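Local coordinates for enoyl-acyl carrier protein reductase (Uncultured bacterium, PDB 6KI9), which probably catalyses the nicotinamide-dependent reduction of the double bond of enoyl-acyl carrier protein, the closing step of each cycle of fatty-acid elongation, at residues Ser305-Leu310 against Asp396-Leu401; Glu404-Leu409 against Asp427-Gln432. All coordinates share one frame; numbering follows the deposited sequence.

Contact 1. Residues Ser305-Leu310 against Asp396-Leu401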
ATOM      1  N   SER A 305       7.766   1.268  13.672  1.00 16.02           N
ATOM      2  CA  SER A 305       8.763   0.655  12.801  1.00 16.15           C
ATOM      3  C   SER A 305       9.647   1.696  12.116  1.00 18.51           C
ATOM      4  O   SER A 305      10.749   1.387  11.654  1.00 18.70           O
ATOM      5  CB  SER A 305       8.095  -0.225  11.744  1.00 16.93           C
ATOM      6  OG  SER A 305       7.331  -1.258  12.336  1.00 18.24           O
ATOM      7  N   LEU A 306       9.167   2.933  12.069  1.00 15.66           N
ATOM      8  CA  LEU A 306       9.833   3.998  11.316  1.00 17.63           C
ATOM      9  C   LEU A 306      11.064   4.590  11.991  1.00 16.09           C
ATOM     10  O   LEU A 306      12.009   4.976  11.318  1.00 16.08           O
ATOM     11  CB  LEU A 306       8.853   5.145  11.062  1.00 20.90           C
ATOM     12  CG  LEU A 306       8.125   5.288   9.740  1.00 25.72           C
ATOM     13  CD1 LEU A 306       7.176   6.465   9.841  1.00 26.65           C
ATOM     14  CD2 LEU A 306       9.125   5.485   8.609  1.00 24.72           C
ATOM     15  N   PHE A 307      11.035   4.683  13.314  1.00 16.05           N
ATOM     16  CA  PHE A 307      12.049   5.448  14.031  1.00 13.60           C
ATOM     17  C   PHE A 307      13.510   5.061  13.731  1.00 14.58           C
ATOM     18  O   PHE A 307      14.371   5.955  13.617  1.00 17.32           O
ATOM     19  CB  PHE A 307      11.768   5.370  15.533  1.00 15.23           C
ATOM     20  CG  PHE A 307      10.501   6.059  15.925  1.00 15.63           C
ATOM     21  CD1 PHE A 307      10.390   7.433  15.821  1.00 21.31           C
ATOM     22  CD2 PHE A 307       9.420   5.339  16.394  1.00 15.90           C
ATOM     23  CE1 PHE A 307       9.222   8.075  16.182  1.00 22.53           C
ATOM     24  CE2 PHE A 307       8.241   5.975  16.745  1.00 17.44           C
ATOM     25  CZ  PHE A 307       8.147   7.339  16.649  1.00 19.43           C
ATOM     26  N   PRO A 308      13.803   3.750  13.590  1.00 15.37           N
ATOM     27  CA  PRO A 308      15.206   3.399  13.306  1.00 16.90           C
ATOM     28  C   PRO A 308      15.737   3.923  11.972  1.00 16.79           C
ATOM     29  O   PRO A 308      16.951   3.845  11.714  1.00 17.95           O
ATOM     30  CB  PRO A 308      15.183   1.871  13.302  1.00 17.46           C
ATOM     31  CG  PRO A 308      14.094   1.525  14.227  1.00 18.90           C
ATOM     32  CD  PRO A 308      13.020   2.544  13.911  1.00 21.31           C
ATOM     33  N   LEU A 309      14.855   4.451  11.123  1.00 15.12           N
ATOM     34  CA  LEU A 309      15.318   5.089   9.899  1.00 15.29           C
ATOM     35  C   LEU A 309      16.337   6.183  10.222  1.00 14.79           C
ATOM     36  O   LEU A 309      17.285   6.390   9.462  1.00 17.34           O
ATOM     37  CB  LEU A 309      14.137   5.661   9.098  1.00 14.87           C
ATOM     38  CG  LEU A 309      14.506   6.415   7.821  1.00 15.21           C
ATOM     39  CD1 LEU A 309      15.163   5.481   6.813  1.00 16.26           C
ATOM     40  CD2 LEU A 309      13.275   7.081   7.202  1.00 17.56           C
ATOM     41  N   LEU A 310      16.173   6.847  11.370  1.00 17.40           N
ATOM     42  CA  LEU A 310      17.129   7.883  11.764  1.00 16.07           C
ATOM     43  C   LEU A 310      18.550   7.330  11.813  1.00 16.72           C
ATOM     44  O   LEU A 310      19.491   7.917  11.243  1.00 17.56           O
ATOM     45  CB  LEU A 310      16.748   8.476  13.119  1.00 16.03           C
ATOM     46  CG  LEU A 310      15.585   9.458  13.016  1.00 17.62           C
ATOM     47  CD1 LEU A 310      14.963   9.732  14.379  1.00 19.09           C
ATOM     48  CD2 LEU A 310      16.082  10.741  12.377  1.00 17.86           C
ATOM     49  N   ASP A 396       5.907  12.130  11.282  1.00 16.09           N
ATOM     50  CA  ASP A 396       5.546  12.934  10.107  1.00 17.21           C
ATOM     51  C   ASP A 396       6.785  13.187   9.240  1.00 17.30           C
ATOM     52  O   ASP A 396       6.765  13.013   7.997  1.00 17.44           O
ATOM     53  CB  ASP A 396       4.891  14.256  10.532  1.00 20.44           C
ATOM     54  CG  ASP A 396       3.534  14.052  11.201  1.00 21.18           C
ATOM     55  OD1 ASP A 396       2.776  13.153  10.767  1.00 25.39           O
ATOM     56  OD2 ASP A 396       3.215  14.798  12.153  1.00 19.24           O
ATOM     57  N   VAL A 397       7.866  13.599   9.899  1.00 15.09           N
ATOM     58  CA  VAL A 397       9.133  13.834   9.214  1.00 14.81           C
ATOM     59  C   VAL A 397       9.623  12.561   8.530  1.00 15.55           C
ATOM     60  O   VAL A 397       9.972  12.560   7.333  1.00 15.39           O
ATOM     61  CB  VAL A 397      10.212  14.327  10.198  1.00 16.20           C
ATOM     62  CG1 VAL A 397      11.541  14.510   9.486  1.00 18.78           C
ATOM     63  CG2 VAL A 397       9.771  15.620  10.865  1.00 17.13           C
ATOM     64  N   LEU A 398       9.658  11.468   9.288  1.00 14.36           N
ATOM     65  CA  LEU A 398      10.207  10.225   8.750  1.00 15.92           C
ATOM     66  C   LEU A 398       9.326   9.610   7.649  1.00 15.26           C
ATOM     67  O   LEU A 398       9.844   9.066   6.665  1.00 15.46           O
ATOM     68  CB  LEU A 398      10.433   9.217   9.879  1.00 15.69           C
ATOM     69  CG  LEU A 398      11.449   9.671  10.936  1.00 14.22           C
ATOM     70  CD1 LEU A 398      11.712   8.540  11.929  1.00 13.91           C
ATOM     71  CD2 LEU A 398      12.746  10.169  10.318  1.00 14.38           C
ATOM     72  N   SER A 399       8.005   9.711   7.790  1.00 14.36           N
ATOM     73  CA  SER A 399       7.121   9.209   6.739  1.00 14.18           C
ATOM     74  C   SER A 399       7.366   9.981   5.461  1.00 14.25           C
ATOM     75  O   SER A 399       7.431   9.391   4.367  1.00 15.86           O
ATOM     76  CB  SER A 399       5.645   9.316   7.136  1.00 14.37           C
ATOM     77  OG  SER A 399       5.324   8.424   8.191  1.00 15.70           O
ATOM     78  N   ALA A 400       7.497  11.302   5.600  1.00 14.45           N
ATOM     79  CA  ALA A 400       7.786  12.135   4.430  1.00 14.55           C
ATOM     80  C   ALA A 400       9.089  11.713   3.753  1.00 16.27           C
ATOM     81  O   ALA A 400       9.168  11.648   2.514  1.00 17.05           O
ATOM     82  CB  ALA A 400       7.843  13.600   4.820  1.00 17.39           C
ATOM     83  N   LEU A 401      10.105  11.410   4.562  1.00 15.35           N
ATOM     84  CA  LEU A 401      11.374  10.949   3.996  1.00 16.77           C
ATOM     85  C   LEU A 401      11.226   9.634   3.231  1.00 16.86           C
ATOM     86  O   LEU A 401      11.801   9.467   2.144  1.00 17.12           O
ATOM     87  CB  LEU A 401      12.428  10.788   5.098  1.00 14.93           C
ATOM     88  CG  LEU A 401      12.863  12.082   5.777  1.00 15.63           C
ATOM     89  CD1 LEU A 401      13.995  11.793   6.755  1.00 16.25           C
ATOM     90  CD2 LEU A 401      13.282  13.113   4.742  1.00 18.91           C
TER

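Contact 2. Residues Glu404-Leu409 against Asp427-Gln432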
ATOM      1  N   GLU A 404       9.599  10.249  -0.068  1.00 16.21           N
ATOM      2  CA  GLU A 404      10.571  10.952  -0.909  1.00 18.47           C
ATOM      3  C   GLU A 404      11.591  10.003  -1.531  1.00 19.30           C
ATOM      4  O   GLU A 404      11.915  10.115  -2.716  1.00 20.13           O
ATOM      5  CB  GLU A 404      11.301  12.030  -0.103  1.00 20.14           C
ATOM      6  CG  GLU A 404      12.402  12.751  -0.887  1.00 21.82           C
ATOM      7  CD  GLU A 404      13.195  13.736  -0.037  1.00 27.63           C
ATOM      8  OE1 GLU A 404      12.825  13.968   1.132  1.00 29.39           O
ATOM      9  OE2 GLU A 404      14.200  14.276  -0.539  1.00 28.62           O
ATOM     10  N   GLY A 405      12.087   9.059  -0.739  1.00 15.95           N
ATOM     11  CA  GLY A 405      13.088   8.124  -1.215  1.00 17.05           C
ATOM     12  C   GLY A 405      12.514   7.036  -2.106  1.00 17.04           C
ATOM     13  O   GLY A 405      13.177   6.572  -3.044  1.00 17.03           O
ATOM     14  N   THR A 406      11.282   6.628  -1.820  1.00 16.63           N
ATOM     15  CA  THR A 406      10.686   5.478  -2.479  1.00 17.80           C
ATOM     16  C   THR A 406      10.311   5.812  -3.917  1.00 17.74           C
ATOM     17  O   THR A 406      10.433   4.946  -4.787  1.00 18.49           O
ATOM     18  CB  THR A 406       9.460   4.966  -1.693  1.00 17.61           C
ATOM     19  OG1 THR A 406       9.894   4.511  -0.407  1.00 18.16           O
ATOM     20  CG2 THR A 406       8.786   3.797  -2.396  1.00 18.08           C
ATOM     21  N   GLY A 407       9.878   7.051  -4.170  1.00 17.69           N
ATOM     22  CA  GLY A 407       9.558   7.442  -5.548  1.00 18.34           C
ATOM     23  C   GLY A 407      10.625   7.125  -6.608  1.00 18.86           C
ATOM     24  O   GLY A 407      10.374   6.355  -7.558  1.00 20.20           O
ATOM     25  N   PRO A 408      11.820   7.728  -6.474  1.00 20.09           N
ATOM     26  CA  PRO A 408      12.901   7.463  -7.433  1.00 20.45           C
ATOM     27  C   PRO A 408      13.387   6.016  -7.416  1.00 17.53           C
ATOM     28  O   PRO A 408      13.762   5.508  -8.479  1.00 19.80           O
ATOM     29  CB  PRO A 408      14.021   8.415  -6.993  1.00 22.92           C
ATOM     30  CG  PRO A 408      13.670   8.840  -5.608  1.00 22.74           C
ATOM     31  CD  PRO A 408      12.175   8.789  -5.517  1.00 20.58           C
ATOM     32  N   LEU A 409      13.368   5.359  -6.257  1.00 16.25           N
ATOM     33  CA  LEU A 409      13.764   3.951  -6.187  1.00 18.42           C
ATOM     34  C   LEU A 409      12.904   3.095  -7.110  1.00 20.19           C
ATOM     35  O   LEU A 409      13.424   2.330  -7.928  1.00 21.11           O
ATOM     36  CB  LEU A 409      13.670   3.408  -4.757  1.00 20.19           C
ATOM     37  CG  LEU A 409      14.829   3.709  -3.818  1.00 19.06           C
ATOM     38  CD1 LEU A 409      14.508   3.216  -2.421  1.00 17.74           C
ATOM     39  CD2 LEU A 409      16.100   3.049  -4.326  1.00 18.91           C
ATOM     40  N   ASP A 427      17.674   0.378   4.633  1.00 16.94           N
ATOM     41  CA  ASP A 427      19.030   0.524   4.108  1.00 18.37           C
ATOM     42  C   ASP A 427      19.052   1.237   2.751  1.00 17.39           C
ATOM     43  O   ASP A 427      19.737   2.256   2.592  1.00 18.23           O
ATOM     44  CB  ASP A 427      19.733  -0.844   4.037  1.00 19.64           C
ATOM     45  CG  ASP A 427      19.006  -1.859   3.168  1.00 23.39           C
ATOM     46  OD1 ASP A 427      17.763  -1.804   3.048  1.00 19.43           O
ATOM     47  OD2 ASP A 427      19.693  -2.756   2.628  1.00 23.09           O
ATOM     48  N   VAL A 428      18.265   0.746   1.793  1.00 17.56           N
ATOM     49  CA  VAL A 428      18.304   1.296   0.443  1.00 17.64           C
ATOM     50  C   VAL A 428      17.580   2.645   0.401  1.00 17.26           C
ATOM     51  O   VAL A 428      17.957   3.533  -0.359  1.00 17.34           O
ATOM     52  CB  VAL A 428      17.713   0.297  -0.598  1.00 16.96           C
ATOM     53  CG1 VAL A 428      16.199   0.170  -0.461  1.00 18.00           C
ATOM     54  CG2 VAL A 428      18.102   0.714  -2.002  1.00 20.19           C
ATOM     55  N   ILE A 429      16.565   2.810   1.249  1.00 15.48           N
ATOM     56  CA  ILE A 429      15.901   4.106   1.398  1.00 17.00           C
ATOM     57  C   ILE A 429      16.899   5.166   1.885  1.00 15.32           C
ATOM     58  O   ILE A 429      16.972   6.270   1.338  1.00 16.01           O
ATOM     59  CB  ILE A 429      14.711   4.013   2.382  1.00 20.52           C
ATOM     60  CG1 ILE A 429      13.616   3.105   1.818  1.00 25.50           C
ATOM     61  CG2 ILE A 429      14.163   5.396   2.713  1.00 19.55           C
ATOM     62  CD1 ILE A 429      12.778   3.758   0.760  1.00 25.90           C
ATOM     63  N   ALA A 430      17.681   4.829   2.908  1.00 15.97           N
ATOM     64  CA  ALA A 430      18.688   5.753   3.427  1.00 15.82           C
ATOM     65  C   ALA A 430      19.782   6.054   2.394  1.00 15.24           C
ATOM     66  O   ALA A 430      20.203   7.204   2.241  1.00 16.67           O
ATOM     67  CB  ALA A 430      19.300   5.200   4.710  1.00 17.00           C
ATOM     68  N   LYS A 431      20.224   5.027   1.677  1.00 17.51           N
ATOM     69  CA  LYS A 431      21.178   5.225   0.586  1.00 18.02           C
ATOM     70  C   LYS A 431      20.648   6.212  -0.450  1.00 20.06           C
ATOM     71  O   LYS A 431      21.340   7.162  -0.843  1.00 19.33           O
ATOM     72  CB  LYS A 431      21.510   3.884  -0.072  1.00 19.69           C
ATOM     73  CG  LYS A 431      22.352   2.976   0.817  1.00 24.04           C
ATOM     74  CD  LYS A 431      22.677   1.657   0.133  1.00 27.67           C
ATOM     75  CE  LYS A 431      23.503   0.772   1.049  1.00 31.91           C
ATOM     76  NZ  LYS A 431      23.726  -0.576   0.471  1.00 33.42           N
ATOM     77  N   GLN A 432      19.410   5.986  -0.888  1.00 17.61           N
ATOM     78  CA  GLN A 432      18.785   6.852  -1.879  1.00 17.83           C
ATOM     79  C   GLN A 432      18.673   8.286  -1.376  1.00 17.26           C
ATOM     80  O   GLN A 432      18.999   9.227  -2.091  1.00 17.19           O
ATOM     81  CB  GLN A 432      17.402   6.324  -2.251  1.00 15.80           C
ATOM     82  CG  GLN A 432      16.587   7.266  -3.133  1.00 16.98           C
ATOM     83  CD  GLN A 432      17.085   7.331  -4.570  1.00 24.73           C
ATOM     84  OE1 GLN A 432      17.359   8.410  -5.087  1.00 34.39           O
ATOM     85  NE2 GLN A 432      17.162   6.181  -5.229  1.00 22.04           N
TER

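Contact 1. Residues Ser305-Leu310 against Asp396-Leu401
Leu306 and Leu398 mark the nearest approach of the two backbones, their CA atoms 6.7 Å apart, where a type I turn from Leu306 to Leu309, leading into helix 309-315, lies against helix 394-413. Leu398 carries most of the contact on the helix side. Its CG stands anti to the carbonyl carbon (chi1 -62°), which sends the branched end out into the turn. Leu398 CD1 sits 3.6 Å from Leu306 O, and Leu398 CD2 lies 4.0 Å from Leu310 CD2, where Leu310 and Leu398 cross at about a right angle. The Phe307 ring meets Leu398 CD1 obliquely, and Leu342 and Ile346 of helix 339-351 also touch that ring. Leu306 runs past Leu398 in the opposite direction, placing Leu306 CD2 4.2 Å from Leu398 CB and Leu306 CD1 only 3.2 Å from Ser399 OG, a tight approach. The chi1 of Leu306, -99°, lies well off a staggered value, which may reflect some strain. The Ser399 hydroxyl suits this buried spot because it is hydrogen-bonded to Thr395 O of its own helix and to Arg292 N. Cutting Leu306 back to an alanine is likely to open a gap beside Leu398 CB and Ser399 OG, since both terminal methyls would be lost. Farther along, Leu309 CD2 extends to 4.3 Å from Leu401 CB and rests 4.0 Å from Leu398 O. Leu306 O accepts from Leu309 N within the turn, so that carbonyl is satisfied although Leu398 CD1 lies against it, and branched leucines join turn to helix by shape and by exclusion of water.

Contact 2. Residues Glu404-Leu409 against Asp427-Gln432
Leu409 carries the apolar part of the contact, projecting from helix 394-413 onto helix 426-436. Leu409 CD1 lies 3.7 Å from Ile429 CD1, the two side chains crossing at about a right angle, while Leu409 CD2 rests 3.9 Å from Val428 CG2. A long, forked leucine suits the place because the fork lets CD1 reach Ile429 while both methyls lie against Val428, its neighbour in sequence. Close packing of the backbones depends on Gly405, whose CA is 5.6 Å from the CA of Ile429; a CB on residue 405 would point at the other helix and come tight against Ile429 CG2. The axes of the two short helical segments pass 8.8 Å apart at 90°. The helices follow one another along the chain with strand 421-423 between them; that strand pairs in parallel with strand 283-287 at an edge of the largely parallel sheet, consistent with a Rossmann-type α/β fold. Polar atoms also take part, but through contact with carbon. Thr406 OG1 is 3.2 Å from Ile429 CD1, its hydroxyl being hydrogen-bonded to Val402 O one turn back. Gln432 CG is anti to its backbone N and lies against Gly405 O; the bend at chi2 (73°) then turns the amide toward Pro408 and Leu409. There Gln432 NE2 stands 3.4 Å from Leu409 CD2, and Gln432 OE1 lies 3.8 Å from Pro408 CG. Pro408, lacking an N-H, kinks helix 394-413 at this point, and the following bond, Leu409 N to Gly405 O, is weak. A bound 1,2-ethanediol, probably from the crystallisation liquor, lies close to the Gln432 side chain.

In the fold
Helix 394-413 belongs to both contacts: its earlier part takes the turn at 305-310 in contact 1, and its later, kinked part crosses helix 426-436 in contact 2. The centres of the two contacts lie about 12 Å apart. Both segments of contact 1 precede those of contact 2 in sequence. They also touch directly, with Leu309 CD1 4.2 Å from Ile429 CG2, and Ala430 meets Ala312 and Leu313 of helix 309-315. Three helices therefore pack together in one buried cluster, in which a part of the chain that follows strand 283-287 packs on the two helices that come before and after strand 421-423, its parallel partner in the sheet.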